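Local coordinates for mundticin KS immunity protein (Enterococcus mundtii, PDB 2ZRR), which probably protects the bacteriocin-producing bacterium from its own mundticin KS, as an immunity protein folded into an antiparallel four-helix bundle, at residues D32-K35 / K36-I40; G53-S56 / L57-L61; V75-V78 / L79-N83. One frame throughout, in Å; residues are numbered along the deposited sequence.

Three helix starts illustrate how an antiparallel four-helix bundle is built from repeated i to i+4 contacts. Along the chain they come in series: contact 1 opens helix 33-48, contact 2 opens helix 55-70 and contact 3 opens helix 75-90. The centres of contacts 1 and 2 are about 19 Å apart, on opposite sides of the chain's centre. Contacts 1 and 3, about 12 Å apart between centres, sit together near one end of the bundle and touch, Arg33 and Arg34 packing on Pro76 and Val75; this placement is consistent with the antiparallel fold. Contacts 2 and 3, with centres about 17 Å apart, meet where Leu61 packs on Met82 inside the bundle.

Contact 1: residues D32-K35 / K36-I40; sequences DRRK and KAEVI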
# COMPACT_ATOMS: atom_id res chain seq x y z
N ASP A 32 -8.71 -10.33 -10.69
CA ASP A 32 -8.33 -10.59 -9.32
C ASP A 32 -7.45 -9.44 -8.89
O ASP A 32 -6.47 -9.62 -8.18
CB ASP A 32 -7.59 -11.93 -9.17
CG ASP A 32 -6.43 -12.06 -10.12
OD1 ASP A 32 -6.03 -13.21 -10.39
OD2 ASP A 32 -5.92 -11.03 -10.61
N ARG A 33 -7.82 -8.25 -9.35
CA ARG A 33 -7.09 -7.04 -9.01
C ARG A 33 -7.16 -6.82 -7.49
O ARG A 33 -6.20 -6.32 -6.90
CB ARG A 33 -7.73 -5.82 -9.67
CG ARG A 33 -7.47 -5.68 -11.15
CD ARG A 33 -8.33 -4.53 -11.68
NE ARG A 33 -9.76 -4.88 -11.70
CZ ARG A 33 -10.75 -4.00 -11.78
NH1 ARG A 33 -10.49 -2.70 -11.86
NH2 ARG A 33 -12.01 -4.41 -11.80
N ARG A 34 -8.30 -7.18 -6.90
CA ARG A 34 -8.50 -7.03 -5.45
C ARG A 34 -7.58 -8.01 -4.73
O ARG A 34 -6.84 -7.61 -3.83
CB ARG A 34 -9.96 -7.28 -5.05
CG ARG A 34 -10.30 -6.78 -3.63
CD ARG A 34 -11.80 -6.82 -3.34
NE ARG A 34 -12.53 -5.93 -4.24
CZ ARG A 34 -12.64 -4.61 -4.06
NH1 ARG A 34 -12.09 -4.02 -3.02
NH2 ARG A 34 -13.29 -3.89 -4.97
N LYS A 35 -7.64 -9.28 -5.11
CA LYS A 35 -6.77 -10.27 -4.50
C LYS A 35 -5.29 -9.87 -4.72
O LYS A 35 -4.48 -9.89 -3.79
CB LYS A 35 -7.03 -11.65 -5.10
CG LYS A 35 -6.26 -12.78 -4.44
CD LYS A 35 -5.84 -13.83 -5.46
CE LYS A 35 -7.03 -14.67 -5.94
NZ LYS A 35 -7.19 -15.95 -5.17
N LYS A 36 -4.95 -9.47 -5.94
CA LYS A 36 -3.59 -9.05 -6.27
C LYS A 36 -3.17 -7.87 -5.41
O LYS A 36 -2.09 -7.89 -4.82
CB LYS A 36 -3.49 -8.65 -7.74
CG LYS A 36 -2.66 -9.57 -8.61
CD LYS A 36 -2.52 -9.02 -10.03
CE LYS A 36 -3.46 -9.71 -11.02
NZ LYS A 36 -4.55 -8.80 -11.48
N ALA A 37 -4.00 -6.84 -5.36
CA ALA A 37 -3.69 -5.65 -4.56
C ALA A 37 -3.48 -6.00 -3.07
O ALA A 37 -2.53 -5.53 -2.44
CB ALA A 37 -4.80 -4.61 -4.70
N GLU A 38 -4.35 -6.84 -2.52
CA GLU A 38 -4.23 -7.25 -1.13
C GLU A 38 -2.94 -8.04 -0.88
O GLU A 38 -2.25 -7.84 0.12
CB GLU A 38 -5.45 -8.09 -0.74
CG GLU A 38 -6.69 -7.28 -0.46
CD GLU A 38 -7.94 -8.12 -0.50
OE1 GLU A 38 -7.84 -9.36 -0.46
OE2 GLU A 38 -9.04 -7.54 -0.58
N VAL A 39 -2.61 -8.95 -1.80
CA VAL A 39 -1.39 -9.76 -1.70
C VAL A 39 -0.16 -8.87 -1.60
O VAL A 39 0.67 -9.04 -0.71
CB VAL A 39 -1.25 -10.71 -2.91
CG1 VAL A 39 0.19 -11.13 -3.11
CG2 VAL A 39 -2.12 -11.93 -2.71
N ILE A 40 -0.04 -7.90 -2.51
CA ILE A 40 1.10 -6.99 -2.50
C ILE A 40 1.22 -6.23 -1.18
O ILE A 40 2.31 -6.06 -0.63
CB ILE A 40 1.00 -5.98 -3.66
CG1 ILE A 40 1.02 -6.71 -5.00
CG2 ILE A 40 2.16 -5.00 -3.61
CD1 ILE A 40 0.83 -5.79 -6.18
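Asp32 and Lys36 face each other across the first turn of helix 33-48, one residue at the N-cap position and the other four places on. The CG of Asp32 sits between its backbone N and carbonyl carbon (chi1 52°), and its side chain makes no capping bond. OD2 is instead modelled 2.8 Å from Lys36 NZ, a salt bridge whose hydrogen bond is weak and whose detail is doubtful, because OD2 also stands too near the lysine chain. Lys36 reaches it by bending at its third and fourth torsions, which curl the ammonium back toward the helix start.

Glu38 lies over Arg34 in another fashion. With CG trans to the carbonyl carbon (chi1 -78°) and the rest of the chain extended, its carboxylate crosses the arginine's aliphatic part at a slant, and OE2 comes 3.4 Å from Arg34 CG. The charged ends do not meet: Arg34 NH1 and Glu38 OE2 are 5.3 Å apart, and the carboxylate and guanidinium planes are turned 56° from each other. The arginine bends at chi3 and spends its polar end elsewhere, NH1 on the carbonyl of Leu68 and NH2 on that of Thr73, so it ties the start of this helix to the end of helix 55-70 and the loop beyond.

Beneath the side chains run regular alpha-helical bonds, from Lys36 N to Asp32 O (2.7 Å) and from Ala37 N to Arg33 O (2.7 Å). Ala37, small and buried, turns its methyl to the bundle interior, where it meets Leu68 and Leu108.

Acidic Asp32 at the helix start would be favoured by the helix dipole, while, with Lys36 exposed and Asp32 partly so, solvent probably screens whatever attraction the pair has.

Contact 2: residues G53-S56 / L57-L61; sequences GNES and LRKVL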
# COMPACT_ATOMS: atom_id res chain seq x y z
N GLY A 53 10.23 4.48 12.33
CA GLY A 53 10.50 5.09 11.04
C GLY A 53 9.40 4.98 10.01
O GLY A 53 9.02 5.98 9.41
N ASN A 54 8.88 3.77 9.80
CA ASN A 54 7.82 3.57 8.81
C ASN A 54 6.43 3.26 9.36
O ASN A 54 5.65 2.58 8.70
CB ASN A 54 8.20 2.45 7.83
CG ASN A 54 9.18 1.45 8.42
OD1 ASN A 54 10.36 1.46 8.08
ND2 ASN A 54 8.68 0.57 9.28
N GLU A 55 6.10 3.77 10.55
CA GLU A 55 4.78 3.49 11.11
C GLU A 55 3.67 4.13 10.28
O GLU A 55 2.62 3.52 10.05
CB GLU A 55 4.70 3.99 12.57
CG GLU A 55 4.47 2.87 13.60
CD GLU A 55 3.87 1.61 13.00
OE1 GLU A 55 4.56 0.57 12.97
OE2 GLU A 55 2.70 1.65 12.55
N SER A 56 3.90 5.35 9.81
CA SER A 56 2.90 6.04 9.00
C SER A 56 2.58 5.27 7.72
O SER A 56 1.42 5.18 7.33
CB SER A 56 3.39 7.45 8.66
OG SER A 56 4.21 7.97 9.69
N LEU A 57 3.61 4.72 7.08
CA LEU A 57 3.43 3.96 5.85
C LEU A 57 2.68 2.66 6.11
O LEU A 57 1.76 2.31 5.38
CB LEU A 57 4.78 3.66 5.20
CG LEU A 57 4.76 3.02 3.81
CD1 LEU A 57 3.66 3.66 2.95
CD2 LEU A 57 6.12 3.19 3.15
N ARG A 58 3.10 1.95 7.15
CA ARG A 58 2.46 0.70 7.52
C ARG A 58 1.01 0.99 7.85
O ARG A 58 0.13 0.18 7.58
CB ARG A 58 3.15 0.07 8.72
CG ARG A 58 4.63 -0.25 8.52
CD ARG A 58 5.20 -0.97 9.74
NE ARG A 58 4.28 -1.98 10.26
CZ ARG A 58 4.20 -3.22 9.78
NH1 ARG A 58 4.98 -3.59 8.78
NH2 ARG A 58 3.32 -4.08 10.29
N LYS A 59 0.77 2.15 8.45
CA LYS A 59 -0.57 2.57 8.82
C LYS A 59 -1.46 2.65 7.57
O LYS A 59 -2.50 2.00 7.49
CB LYS A 59 -0.52 3.93 9.53
CG LYS A 59 -1.45 4.05 10.74
CD LYS A 59 -0.87 3.38 11.97
CE LYS A 59 -0.97 4.29 13.18
NZ LYS A 59 -0.12 5.51 13.03
N VAL A 60 -1.02 3.45 6.59
CA VAL A 60 -1.75 3.61 5.33
C VAL A 60 -1.95 2.26 4.67
O VAL A 60 -3.06 1.90 4.27
CB VAL A 60 -0.96 4.49 4.34
CG1 VAL A 60 -1.64 4.47 2.98
CG2 VAL A 60 -0.85 5.91 4.88
N LEU A 61 -0.86 1.51 4.55
CA LEU A 61 -0.91 0.19 3.94
C LEU A 61 -1.92 -0.67 4.66
O LEU A 61 -2.74 -1.33 4.03
CB LEU A 61 0.46 -0.47 4.01
CG LEU A 61 1.53 0.21 3.16
CD1 LEU A 61 2.88 -0.46 3.41
CD2 LEU A 61 1.13 0.11 1.69
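Glu55 faces two basic residues of this helix start, Arg58 and Lys59. OE1 of Glu55 lies at the edge of the Arg58 guanidinium, near its plane, and forms a long salt bridge of 3.7 Å to NE. The two planes are inclined by 65°, so the carboxylate is not coplanar with the guanidinium although OE1 lies near its plane. A bend at the second torsion of Glu55 (chi2 -21°) folds its carboxylate back over the turn. Its other oxygen, OE2, approaches Lys59 from across, the two chains crossing at about a right angle, but remains 4.8 Å from Lys59 NZ, an attraction without contact.

Backbone hydrogen bonds form the second group. Arg58 N donates to Asn54 O at 3.0 Å, Lys59 N to Glu55 O at 2.8 Å and Val60 N to Ser56 O at 3.1 Å, which sets the i to i+4 pattern of an alpha helix from its first turn. Asn54 occupies the N-cap position, yet its side chain makes no capping bond; its ND2 has a weak hydrogen bond to Glu49 O, just past the end of helix 33-48.

Van der Waals contact is the third kind. The arginine methylenes meet polar atoms of Asn54: Arg58 CG rests 3.0 Å from the carbonyl oxygen Asn54 O, and Arg58 CD comes 3.8 Å from the amide nitrogen Asn54 ND2. The nonpolar part falls to the leucines: the branched end of Leu57 packs on Ile86 and Ile90 of helix 75-90, while Leu61 reaches Leu45 and Leu48 of helix 33-48.

Arg58 thus has two roles: NH1 bonds the carbonyl of Leu45 on helix 33-48, and NE faces Glu55. Because the bond to Leu45 is the stronger, the long salt bridge to Glu55 is probably the weaker tie and may partly offset the arginine's charge.

Contact 3: residues V75-V78 / L79-N83; sequences VPLV and LSRMN
Leu77 lies beneath the flat end of Arg81, one turn on along helix 75-90. Its CD1 stands 3.2 Å off one face of the guanidinium, displaced toward the rim on the NE side, while CD2 is farther off, 3.8 Å from Arg81 NH1. The arginine chain is extended from CG to NE and crosses the leucine obliquely. A first torsion of -74° runs it back over the preceding turn, which brings the guanidinium over the leucine methyl.

Val75 and Leu79 take a different mutual attitude: they lie side by side and point the same way. CG1 of the valine and CD1 of the leucine are only 3.2 Å apart, tighter than ordinary van der Waals contact. Leu79 N also donates to Val75 O at 3.0 Å, nearly in line with the carbonyl bond.

Ser80 turns its hydroxyl back on the helix. Lying opposite the serine's own carbonyl carbon about the CA-CB bond (chi1 -57°), OG is directed to Pro76 O, to which it donates a hydrogen bond modelled as very short, so its exact length is doubtful. Ser80 N also donates to Pro76 O, at 3.0 Å, which gives that carbonyl two donors from one residue.

The side chains of this helix start are shared among the other three helices. Leu79 and Met82 pack on Leu108 of helix 99-109, Val78 and Met82 on Tyr64 of helix 55-70, and Arg81 touches Tyr64 as well; the N-terminal turn also borders the start of helix 33-48.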
# COMPACT_ATOMS: atom_id res chain seq x y z
N VAL A 75 -11.64 -1.31 -7.00
CA VAL A 75 -10.20 -1.25 -6.76
C VAL A 75 -9.58 0.08 -7.21
O VAL A 75 -8.81 0.69 -6.46
CB VAL A 75 -9.47 -2.45 -7.43
CG1 VAL A 75 -7.99 -2.12 -7.66
CG2 VAL A 75 -9.58 -3.70 -6.53
N PRO A 76 -9.89 0.54 -8.44
CA PRO A 76 -9.29 1.82 -8.89
C PRO A 76 -9.60 3.03 -7.98
O PRO A 76 -8.74 3.88 -7.76
CB PRO A 76 -9.84 2.01 -10.30
CG PRO A 76 -10.35 0.65 -10.73
CD PRO A 76 -10.75 -0.07 -9.47
N LEU A 77 -10.82 3.09 -7.44
CA LEU A 77 -11.20 4.20 -6.56
C LEU A 77 -10.40 4.19 -5.25
O LEU A 77 -9.87 5.23 -4.84
CB LEU A 77 -12.69 4.13 -6.22
CG LEU A 77 -13.12 4.98 -5.02
CD1 LEU A 77 -12.69 6.42 -5.23
CD2 LEU A 77 -14.63 4.89 -4.86
N VAL A 78 -10.34 3.02 -4.61
CA VAL A 78 -9.62 2.85 -3.34
C VAL A 78 -8.13 3.11 -3.49
O VAL A 78 -7.54 3.80 -2.66
CB VAL A 78 -9.81 1.42 -2.78
CG1 VAL A 78 -8.70 1.09 -1.80
CG2 VAL A 78 -11.15 1.30 -2.08
N LEU A 79 -7.54 2.55 -4.53
CA LEU A 79 -6.11 2.70 -4.79
C LEU A 79 -5.71 4.10 -5.23
O LEU A 79 -4.59 4.54 -4.95
CB LEU A 79 -5.66 1.69 -5.84
CG LEU A 79 -5.60 0.27 -5.32
CD1 LEU A 79 -5.38 -0.69 -6.46
CD2 LEU A 79 -4.50 0.17 -4.28
N SER A 80 -6.59 4.78 -5.94
CA SER A 80 -6.29 6.14 -6.38
C SER A 80 -6.20 7.04 -5.14
O SER A 80 -5.35 7.94 -5.06
CB SER A 80 -7.39 6.65 -7.31
OG SER A 80 -7.56 5.78 -8.42
N ARG A 81 -7.07 6.76 -4.17
CA ARG A 81 -7.10 7.51 -2.91
C ARG A 81 -5.90 7.14 -2.04
O ARG A 81 -5.35 7.98 -1.32
CB ARG A 81 -8.41 7.21 -2.17
CG ARG A 81 -9.63 7.89 -2.80
CD ARG A 81 -10.97 7.37 -2.28
NE ARG A 81 -12.07 8.26 -2.66
CZ ARG A 81 -13.36 8.05 -2.42
NH1 ARG A 81 -13.76 6.96 -1.78
NH2 ARG A 81 -14.26 8.94 -2.82
N MET A 82 -5.48 5.89 -2.14
CA MET A 82 -4.34 5.39 -1.38
C MET A 82 -3.06 5.95 -1.95
O MET A 82 -2.16 6.33 -1.21
CB MET A 82 -4.30 3.87 -1.43
CG MET A 82 -2.98 3.28 -0.95
SD MET A 82 -2.89 1.51 -1.23
CE MET A 82 -1.62 1.07 -0.06
N ASN A 83 -2.98 5.97 -3.27
CA ASN A 83 -1.81 6.47 -3.97
C ASN A 83 -1.45 7.83 -3.41
O ASN A 83 -0.28 8.12 -3.17
CB ASN A 83 -2.12 6.58 -5.47
CG ASN A 83 -0.98 7.19 -6.26
OD1 ASN A 83 0.18 7.15 -5.84
ND2 ASN A 83 -1.30 7.77 -7.42